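Local coordinates for rRNA adenine N-6-methyltransferase (Saccharopolyspora erythraea, PDB 6NVM), which dimethylates the N6 atom of a single adenine in 23S rRNA, using S-adenosyl-L-methionine, and so confers resistance to macrolide, lincosamide and streptogramin B antibiotics, at residues 96-102 against 119-125; 72-77 against 133-139; 59-63 against 83-88. All coordinates share one frame; numbering follows the deposited sequence.

Contact 1: 96-102 against 119-125; sequences TSYEIDP and EVVNADF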
loop_
_atom_site.group_PDB
_atom_site.type_symbol
_atom_site.label_atom_id
_atom_site.label_comp_id
_atom_site.label_asym_id
_atom_site.label_seq_id
_atom_site.Cartn_x
_atom_site.Cartn_y
_atom_site.Cartn_z
ATOM N N THR A 96 -17.970 4.214 4.827
ATOM C CA THR A 96 -18.591 2.896 4.805
ATOM C C THR A 96 -17.628 1.962 5.520
ATOM O O THR A 96 -16.530 1.692 5.019
ATOM C CB THR A 96 -18.872 2.443 3.375
ATOM O OG1 THR A 96 -19.649 3.443 2.711
ATOM C CG2 THR A 96 -19.634 1.132 3.370
ATOM N N SER A 97 -18.059 1.444 6.666
ATOM C CA SER A 97 -17.208 0.706 7.589
ATOM C C SER A 97 -17.641 -0.756 7.611
ATOM O O SER A 97 -18.797 -1.057 7.924
ATOM C CB SER A 97 -17.301 1.320 8.987
ATOM O OG SER A 97 -16.451 0.664 9.898
ATOM N N TYR A 98 -16.712 -1.657 7.297
ATOM C CA TYR A 98 -17.006 -3.076 7.194
ATOM C C TYR A 98 -16.687 -3.802 8.494
ATOM O O TYR A 98 -15.566 -3.718 9.006
ATOM C CB TYR A 98 -16.218 -3.695 6.036
ATOM C CG TYR A 98 -16.805 -3.310 4.703
ATOM C CD1 TYR A 98 -16.569 -2.052 4.157
ATOM C CD2 TYR A 98 -17.624 -4.186 4.006
ATOM C CE1 TYR A 98 -17.124 -1.687 2.951
ATOM C CE2 TYR A 98 -18.187 -3.825 2.793
ATOM C CZ TYR A 98 -17.929 -2.577 2.273
ATOM O OH TYR A 98 -18.475 -2.205 1.069
ATOM N N GLU A 99 -17.671 -4.532 9.012
ATOM C CA GLU A 99 -17.489 -5.370 10.190
ATOM C C GLU A 99 -18.074 -6.743 9.893
ATOM O O GLU A 99 -19.283 -6.873 9.688
ATOM C CB GLU A 99 -18.152 -4.742 11.416
ATOM C CG GLU A 99 -18.168 -5.641 12.639
ATOM C CD GLU A 99 -16.804 -6.230 12.925
ATOM O OE1 GLU A 99 -15.855 -5.446 13.146
ATOM O OE2 GLU A 99 -16.675 -7.472 12.911
ATOM N N ILE A 100 -17.215 -7.767 9.867
ATOM C CA ILE A 100 -17.663 -9.084 9.429
ATOM C C ILE A 100 -18.531 -9.765 10.483
ATOM O O ILE A 100 -19.392 -10.588 10.144
ATOM C CB ILE A 100 -16.444 -9.953 9.059
ATOM C CG1 ILE A 100 -16.889 -11.195 8.286
ATOM C CG2 ILE A 100 -15.668 -10.347 10.310
ATOM C CD1 ILE A 100 -15.735 -12.001 7.693
ATOM N N ASP A 101 -18.328 -9.456 11.765
ATOM C CA ASP A 101 -19.059 -10.135 12.840
ATOM C C ASP A 101 -20.437 -9.500 13.026
ATOM O O ASP A 101 -20.520 -8.297 13.310
ATOM C CB ASP A 101 -18.270 -10.074 14.143
ATOM C CG ASP A 101 -18.913 -10.887 15.258
ATOM O OD1 ASP A 101 -19.933 -10.447 15.820
ATOM O OD2 ASP A 101 -18.408 -11.988 15.557
ATOM N N PRO A 102 -21.532 -10.257 12.893
ATOM C CA PRO A 102 -22.860 -9.614 12.946
ATOM C C PRO A 102 -23.158 -8.919 14.262
ATOM O O PRO A 102 -23.775 -7.848 14.258
ATOM C CB PRO A 102 -23.827 -10.781 12.681
ATOM C CG PRO A 102 -23.042 -12.013 12.977
ATOM C CD PRO A 102 -21.626 -11.705 12.649
ATOM N N GLU A 119 -21.990 4.596 7.567
ATOM C CA GLU A 119 -22.749 3.383 7.319
ATOM C C GLU A 119 -21.872 2.208 7.710
ATOM O O GLU A 119 -20.679 2.194 7.389
ATOM C CB GLU A 119 -23.158 3.303 5.847
ATOM C CG GLU A 119 -23.886 2.037 5.454
ATOM C CD GLU A 119 -24.189 1.993 3.970
ATOM O OE1 GLU A 119 -23.628 2.820 3.217
ATOM O OE2 GLU A 119 -24.988 1.131 3.554
ATOM N N VAL A 120 -22.451 1.250 8.428
ATOM C CA VAL A 120 -21.768 0.021 8.822
ATOM C C VAL A 120 -22.322 -1.115 7.976
ATOM O O VAL A 120 -23.539 -1.339 7.945
ATOM C CB VAL A 120 -21.953 -0.280 10.319
ATOM C CG1 VAL A 120 -21.316 -1.624 10.677
ATOM C CG2 VAL A 120 -21.361 0.827 11.150
ATOM N N VAL A 121 -21.431 -1.826 7.295
ATOM C CA VAL A 121 -21.788 -2.969 6.464
ATOM C C VAL A 121 -21.328 -4.227 7.183
ATOM O O VAL A 121 -20.157 -4.339 7.565
ATOM C CB VAL A 121 -21.161 -2.876 5.063
ATOM C CG1 VAL A 121 -21.555 -4.106 4.208
ATOM C CG2 VAL A 121 -21.569 -1.570 4.382
ATOM N N ASN A 122 -22.247 -5.170 7.365
ATOM C CA ASN A 122 -21.938 -6.453 7.990
ATOM C C ASN A 122 -21.506 -7.408 6.885
ATOM O O ASN A 122 -22.309 -8.166 6.338
ATOM C CB ASN A 122 -23.139 -6.976 8.766
ATOM C CG ASN A 122 -22.919 -8.359 9.344
ATOM O OD1 ASN A 122 -23.863 -9.139 9.465
ATOM N ND2 ASN A 122 -21.678 -8.676 9.703
ATOM N N ALA A 123 -20.221 -7.375 6.556
ATOM C CA ALA A 123 -19.704 -8.182 5.459
ATOM C C ALA A 123 -18.191 -8.262 5.562
ATOM O O ALA A 123 -17.551 -7.458 6.243
ATOM C CB ALA A 123 -20.098 -7.604 4.094
ATOM N N ASP A 124 -17.641 -9.241 4.851
ATOM C CA ASP A 124 -16.204 -9.400 4.676
ATOM C C ASP A 124 -15.699 -8.390 3.649
ATOM O O ASP A 124 -16.081 -8.444 2.473
ATOM C CB ASP A 124 -15.917 -10.832 4.227
ATOM C CG ASP A 124 -14.436 -11.143 4.093
ATOM O OD1 ASP A 124 -13.586 -10.232 4.169
ATOM O OD2 ASP A 124 -14.132 -12.337 3.890
ATOM N N PHE A 125 -14.826 -7.478 4.086
ATOM C CA PHE A 125 -14.323 -6.450 3.183
ATOM C C PHE A 125 -13.634 -7.048 1.966
ATOM O O PHE A 125 -13.635 -6.437 0.889
ATOM C CB PHE A 125 -13.346 -5.525 3.907
ATOM C CG PHE A 125 -12.750 -4.482 3.007
ATOM C CD1 PHE A 125 -13.480 -3.362 2.653
ATOM C CD2 PHE A 125 -11.488 -4.646 2.472
ATOM C CE1 PHE A 125 -12.952 -2.407 1.795
ATOM C CE2 PHE A 125 -10.950 -3.686 1.622
ATOM C CZ PHE A 125 -11.683 -2.577 1.280
#
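T96 sets its CG2 against CG2 of V121, a tight methyl contact of 3.5 Å within a parallel strand pair. At S97 the backbone takes over: its N donates to E119 O and its O accepts from V121 N, both at 2.8 Å. Y98 lies between two side chains of 119-125. V121 CB sits over one ring face as a CH-pi contact, 4.1 Å from the centroid, while F125 turns its edge to the opposite face in a T-shaped stack with planes at 76°. E99, predicted to bind S-adenosyl-L-methionine, bonds through N to V121 O and receives D101 N on OE2. With CG anti to the backbone N (chi1 175°), the N122 amide reaches forward along 96-102, and ND2 gives a straight bond to E99 O (3.0 Å, 168°). A weak bond from ND2 follows at I100 O, while I100 CD1 rests on CB of D124, also predicted to bind the cofactor. D101 OD1, at the N-cap of helix 102-111, accepts L104 N. The pair closes a beta-alpha-beta crossover: S97 and E99 pack on helix 102-111, strand 94-98 bonds onward to strand 73-77, and strand 118-121 forms the sheet border.

Contact 2: 72-77 against 133-139; sequences LPVLEA and EPFAFVG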
loop_
_atom_site.group_PDB
_atom_site.type_symbol
_atom_site.label_atom_id
_atom_site.label_comp_id
_atom_site.label_asym_id
_atom_site.label_seq_id
_atom_site.Cartn_x
_atom_site.Cartn_y
_atom_site.Cartn_z
ATOM N N LEU A 72 -15.012 13.392 -0.883
ATOM C CA LEU A 72 -14.375 12.094 -1.098
ATOM C C LEU A 72 -14.929 11.047 -0.140
ATOM O O LEU A 72 -14.799 11.217 1.082
ATOM C CB LEU A 72 -12.865 12.220 -0.917
ATOM C CG LEU A 72 -12.026 10.986 -1.245
ATOM C CD1 LEU A 72 -12.032 10.733 -2.737
ATOM C CD2 LEU A 72 -10.610 11.163 -0.728
ATOM N N PRO A 73 -15.504 9.943 -0.618
ATOM C CA PRO A 73 -15.950 8.889 0.297
ATOM C C PRO A 73 -14.799 7.990 0.736
ATOM O O PRO A 73 -13.775 7.866 0.064
ATOM C CB PRO A 73 -16.972 8.115 -0.542
ATOM C CG PRO A 73 -16.454 8.245 -1.941
ATOM C CD PRO A 73 -15.831 9.623 -2.020
ATOM N N VAL A 74 -14.990 7.361 1.895
ATOM C CA VAL A 74 -13.993 6.492 2.506
ATOM C C VAL A 74 -14.604 5.117 2.724
ATOM O O VAL A 74 -15.759 5.002 3.147
ATOM C CB VAL A 74 -13.490 7.069 3.849
ATOM C CG1 VAL A 74 -12.520 6.097 4.536
ATOM C CG2 VAL A 74 -12.836 8.421 3.632
ATOM N N LEU A 75 -13.827 4.075 2.438
ATOM C CA LEU A 75 -14.141 2.722 2.875
ATOM C C LEU A 75 -13.186 2.341 3.998
ATOM O O LEU A 75 -11.983 2.612 3.917
ATOM C CB LEU A 75 -14.034 1.716 1.721
ATOM C CG LEU A 75 -15.286 1.549 0.859
ATOM C CD1 LEU A 75 -15.668 2.849 0.183
ATOM C CD2 LEU A 75 -15.072 0.446 -0.178
ATOM N N GLU A 76 -13.724 1.726 5.055
ATOM C CA GLU A 76 -12.925 1.347 6.212
ATOM C C GLU A 76 -13.083 -0.136 6.510
ATOM O O GLU A 76 -14.189 -0.680 6.449
ATOM C CB GLU A 76 -13.306 2.159 7.468
ATOM C CG GLU A 76 -12.441 1.818 8.678
ATOM C CD GLU A 76 -12.904 2.484 9.961
ATOM O OE1 GLU A 76 -14.096 2.843 10.057
ATOM O OE2 GLU A 76 -12.066 2.650 10.875
ATOM N N ALA A 77 -11.970 -0.775 6.855
ATOM C CA ALA A 77 -11.955 -2.161 7.296
ATOM C C ALA A 77 -11.269 -2.240 8.652
ATOM O O ALA A 77 -10.409 -1.415 8.979
ATOM C CB ALA A 77 -11.234 -3.067 6.279
ATOM N N GLU A 133 -16.279 5.494 -8.214
ATOM C CA GLU A 133 -15.908 6.901 -8.140
ATOM C C GLU A 133 -14.641 7.000 -7.302
ATOM O O GLU A 133 -14.284 6.031 -6.618
ATOM C CB GLU A 133 -17.036 7.733 -7.522
ATOM C CG GLU A 133 -17.446 7.255 -6.129
ATOM C CD GLU A 133 -18.422 8.189 -5.430
ATOM O OE1 GLU A 133 -18.292 9.422 -5.577
ATOM O OE2 GLU A 133 -19.319 7.686 -4.721
ATOM N N PRO A 134 -13.933 8.129 -7.324
ATOM C CA PRO A 134 -12.739 8.253 -6.483
ATOM C C PRO A 134 -13.090 8.039 -5.018
ATOM O O PRO A 134 -14.166 8.423 -4.555
ATOM C CB PRO A 134 -12.253 9.682 -6.755
ATOM C CG PRO A 134 -12.841 10.041 -8.079
ATOM C CD PRO A 134 -14.165 9.337 -8.135
ATOM N N PHE A 135 -12.172 7.410 -4.289
ATOM C CA PHE A 135 -12.407 7.105 -2.884
ATOM C C PHE A 135 -11.066 6.865 -2.212
ATOM O O PHE A 135 -10.030 6.739 -2.869
ATOM C CB PHE A 135 -13.319 5.886 -2.720
ATOM C CG PHE A 135 -12.629 4.574 -2.993
ATOM C CD1 PHE A 135 -12.388 4.167 -4.290
ATOM C CD2 PHE A 135 -12.218 3.757 -1.946
ATOM C CE1 PHE A 135 -11.740 2.957 -4.552
ATOM C CE2 PHE A 135 -11.573 2.546 -2.199
ATOM C CZ PHE A 135 -11.337 2.154 -3.508
ATOM N N ALA A 136 -11.105 6.811 -0.884
ATOM C CA ALA A 136 -9.952 6.465 -0.076
ATOM C C ALA A 136 -10.282 5.253 0.781
ATOM O O ALA A 136 -11.429 5.056 1.188
ATOM C CB ALA A 136 -9.526 7.635 0.818
ATOM N N PHE A 137 -9.265 4.433 1.040
ATOM C CA PHE A 137 -9.378 3.307 1.954
ATOM C C PHE A 137 -8.573 3.598 3.208
ATOM O O PHE A 137 -7.452 4.107 3.125
ATOM C CB PHE A 137 -8.865 2.007 1.321
ATOM C CG PHE A 137 -8.758 0.879 2.296
ATOM C CD1 PHE A 137 -9.872 0.125 2.622
ATOM C CD2 PHE A 137 -7.560 0.590 2.916
ATOM C CE1 PHE A 137 -9.791 -0.912 3.529
ATOM C CE2 PHE A 137 -7.469 -0.457 3.827
ATOM C CZ PHE A 137 -8.589 -1.206 4.130
ATOM N N VAL A 138 -9.148 3.274 4.363
ATOM C CA VAL A 138 -8.445 3.326 5.643
ATOM C C VAL A 138 -8.708 2.019 6.369
ATOM O O VAL A 138 -9.843 1.532 6.383
ATOM C CB VAL A 138 -8.904 4.523 6.503
ATOM C CG1 VAL A 138 -8.185 4.528 7.840
ATOM C CG2 VAL A 138 -8.662 5.825 5.775
ATOM N N GLY A 139 -7.684 1.445 6.991
ATOM C CA GLY A 139 -7.888 0.165 7.640
ATOM C C GLY A 139 -6.838 -0.161 8.673
ATOM O O GLY A 139 -5.661 0.188 8.530
#
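Two neighbouring parallel strands in the middle of the Rossmann-like sheet, 73-77 and 135-139, meet here in a buried contact. Four backbone hydrogen bonds join them: P73 O accepts from A136 N at 3.0 Å, A136 O from L75 N, L75 O from V138 N, and V138 O from A77 N, the longest at 3.2 Å. The short strand axes are twisted by 25° relative to each other.

Side chains sort onto the two faces of the sheet. On one, V74 CG1 meets V138 CG2 at 4.1 Å, and V138 and E76 pack against L84 and L88 of helix 83-89. The E76 carboxylate is held by T85 and S97, both bonded to OE1. On the other face, with CG anti to the backbone N (chi1 171°), the F137 ring runs forward to A77 and presents its edge to the methyl group, CE1 lying 3.8 Å from A77 CB. L75 CD1 approaches F135 CD2 at 4.2 Å, while L75 also packs on W152 and F137 on I149 and C153 of helix 146-155.

Before the strands pair, L72 reaches across: CD1 lies 3.6 Å from P134 O and CD2 4.0 Å from A136 CB.

A77 and G139 end the pairing just before G78 and A140, both predicted to bind S-adenosyl-L-methionine. A cofactor site at the C-terminal ends of the parallel strands is typical of the Rossmann-like class I methyltransferase fold.

Contact 3: 59-63 against 83-88; sequences IARIA and LLTREL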
loop_
_atom_site.group_PDB
_atom_site.type_symbol
_atom_site.label_atom_id
_atom_site.label_comp_id
_atom_site.label_asym_id
_atom_site.label_seq_id
_atom_site.Cartn_x
_atom_site.Cartn_y
_atom_site.Cartn_z
ATOM N N ILE A 59 -4.589 7.763 16.346
ATOM C CA ILE A 59 -5.832 7.740 15.580
ATOM C C ILE A 59 -5.979 9.021 14.764
ATOM O O ILE A 59 -6.319 8.983 13.575
ATOM C CB ILE A 59 -7.021 7.504 16.535
ATOM C CG1 ILE A 59 -6.959 6.061 17.054
ATOM C CG2 ILE A 59 -8.361 7.777 15.843
ATOM C CD1 ILE A 59 -7.991 5.719 18.112
ATOM N N ALA A 60 -5.706 10.172 15.380
ATOM C CA ALA A 60 -5.780 11.436 14.650
ATOM C C ALA A 60 -4.755 11.479 13.525
ATOM O O ALA A 60 -5.029 12.006 12.439
ATOM C CB ALA A 60 -5.572 12.609 15.609
ATOM N N ARG A 61 -3.569 10.916 13.764
ATOM C CA ARG A 61 -2.534 10.867 12.736
ATOM C C ARG A 61 -2.997 10.061 11.528
ATOM O O ARG A 61 -2.758 10.454 10.378
ATOM C CB ARG A 61 -1.261 10.268 13.335
ATOM C CG ARG A 61 -0.072 10.218 12.403
ATOM C CD ARG A 61 0.488 11.600 12.169
ATOM N NE ARG A 61 1.751 11.553 11.443
ATOM C CZ ARG A 61 2.375 12.620 10.960
ATOM N NH1 ARG A 61 1.849 13.829 11.119
ATOM N NH2 ARG A 61 3.523 12.478 10.312
ATOM N N ILE A 62 -3.668 8.934 11.768
ATOM C CA ILE A 62 -4.202 8.134 10.672
ATOM C C ILE A 62 -5.189 8.952 9.849
ATOM O O ILE A 62 -5.127 8.977 8.612
ATOM C CB ILE A 62 -4.853 6.851 11.221
ATOM C CG1 ILE A 62 -3.804 5.995 11.935
ATOM C CG2 ILE A 62 -5.526 6.070 10.098
ATOM C CD1 ILE A 62 -4.389 4.900 12.801
ATOM N N ALA A 63 -6.129 9.621 10.522
ATOM C CA ALA A 63 -7.156 10.365 9.803
ATOM C C ALA A 63 -6.544 11.475 8.956
ATOM O O ALA A 63 -6.959 11.695 7.812
ATOM C CB ALA A 63 -8.174 10.933 10.791
ATOM N N LEU A 83 -13.693 4.780 17.040
ATOM C CA LEU A 83 -13.217 6.143 17.261
ATOM C C LEU A 83 -12.571 6.697 15.997
ATOM O O LEU A 83 -12.844 7.834 15.593
ATOM C CB LEU A 83 -12.237 6.190 18.433
ATOM C CG LEU A 83 -11.571 7.550 18.675
ATOM C CD1 LEU A 83 -12.591 8.677 18.870
ATOM C CD2 LEU A 83 -10.634 7.472 19.869
ATOM N N LEU A 84 -11.721 5.902 15.347
ATOM C CA LEU A 84 -11.170 6.328 14.067
ATOM C C LEU A 84 -12.284 6.630 13.073
ATOM O O LEU A 84 -12.204 7.604 12.314
ATOM C CB LEU A 84 -10.228 5.257 13.517
ATOM C CG LEU A 84 -9.708 5.469 12.093
ATOM C CD1 LEU A 84 -8.995 6.801 11.973
ATOM C CD2 LEU A 84 -8.793 4.316 11.686
ATOM N N THR A 85 -13.329 5.800 13.056
ATOM C CA THR A 85 -14.431 6.024 12.124
ATOM C C THR A 85 -15.029 7.417 12.302
ATOM O O THR A 85 -15.364 8.089 11.320
ATOM C CB THR A 85 -15.509 4.957 12.327
ATOM O OG1 THR A 85 -14.895 3.670 12.484
ATOM C CG2 THR A 85 -16.457 4.931 11.140
ATOM N N ARG A 86 -15.174 7.860 13.551
ATOM C CA ARG A 86 -15.704 9.198 13.816
ATOM C C ARG A 86 -14.802 10.275 13.228
ATOM O O ARG A 86 -15.281 11.256 12.640
ATOM C CB ARG A 86 -15.847 9.415 15.321
ATOM C CG ARG A 86 -16.783 8.445 16.037
ATOM C CD ARG A 86 -16.644 8.582 17.556
ATOM N NE ARG A 86 -17.240 7.457 18.281
ATOM C CZ ARG A 86 -18.443 7.457 18.842
ATOM N NH1 ARG A 86 -19.221 8.533 18.793
ATOM N NH2 ARG A 86 -18.868 6.372 19.476
ATOM N N GLU A 87 -13.489 10.114 13.380
ATOM C CA GLU A 87 -12.569 11.133 12.894
ATOM C C GLU A 87 -12.485 11.142 11.374
ATOM O O GLU A 87 -12.308 12.209 10.773
ATOM C CB GLU A 87 -11.204 10.932 13.547
ATOM C CG GLU A 87 -11.334 11.052 15.066
ATOM C CD GLU A 87 -10.024 11.238 15.790
ATOM O OE1 GLU A 87 -9.023 11.617 15.140
ATOM O OE2 GLU A 87 -10.009 11.006 17.022
ATOM N N LEU A 88 -12.641 9.981 10.733
ATOM C CA LEU A 88 -12.746 9.950 9.281
ATOM C C LEU A 88 -14.020 10.635 8.805
ATOM O O LEU A 88 -14.001 11.378 7.815
ATOM C CB LEU A 88 -12.724 8.509 8.782
ATOM C CG LEU A 88 -11.515 7.664 9.160
ATOM C CD1 LEU A 88 -11.750 6.218 8.745
ATOM C CD2 LEU A 88 -10.260 8.223 8.523
#
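With CG1 of I59 anti to its carbonyl carbon (chi1 -70°) and CG2 anti to the backbone N, the two branches of this isoleucine reach different residues of the facing helix. The contact is helix-helix packing on one side of the Rossmann-like methyltransferase sheet. CD1 of I59, at the end of the extended branch, meets L83 CD2 at 3.6 Å, the two side chains crossing at about a right angle; CG2 rests against L84 CA, also at 3.6 Å. L84, with CG anti to the backbone N (chi1 172°), turns its methyls toward helix 59-63, where CD1 and CD2 each approach I62 CG2 at 4.0 Å.

The segment axes come within 9.3 Å and cross at -40°. No hydrogen bond spans the pair, and the contact is made by van der Waals packing, mostly of apolar side chains. I62, L84 and L88 all touch V138 of strand 135-140, so the apolar seam continues down to the sheet. I62 also packs on L53, predicted to bind S-adenosyl-L-methionine, consistent with this end of the seam lying near the cofactor site.

Farther along, A63 offers only a methyl group and admits the larger side chains closely: L88 CD2 lies 4.1 Å from A63 CB, and E87 CB approaches the same methyl. Away from the sheet, the E87 side chain runs extended beyond CG across the neighbouring helix. Its CD and OE2 lie against I59 CG2, and its OE1 comes to 3.3 Å from A60 CA.

The three contacts belong to one Rossmann-like domain. Contacts 1 and 2 lie in the same sheet and are joined directly, since strands 94-98 and 73-77 are neighbours and exchange backbone hydrogen bonds; F125 also packs on F137 and A77. Contact 2 is central and buried, with mostly apolar side chains flanking its backbone bonds, whereas contact 1 is partly buried at the sheet border, adds an asparagine side chain to its bonding and has an aromatic stack between its segments. Contact 3, also partly buried, has no hydrogen bond across it and rests on side-chain packing. Its helix 83-89 lies on the E76 and V138 face of contact 2.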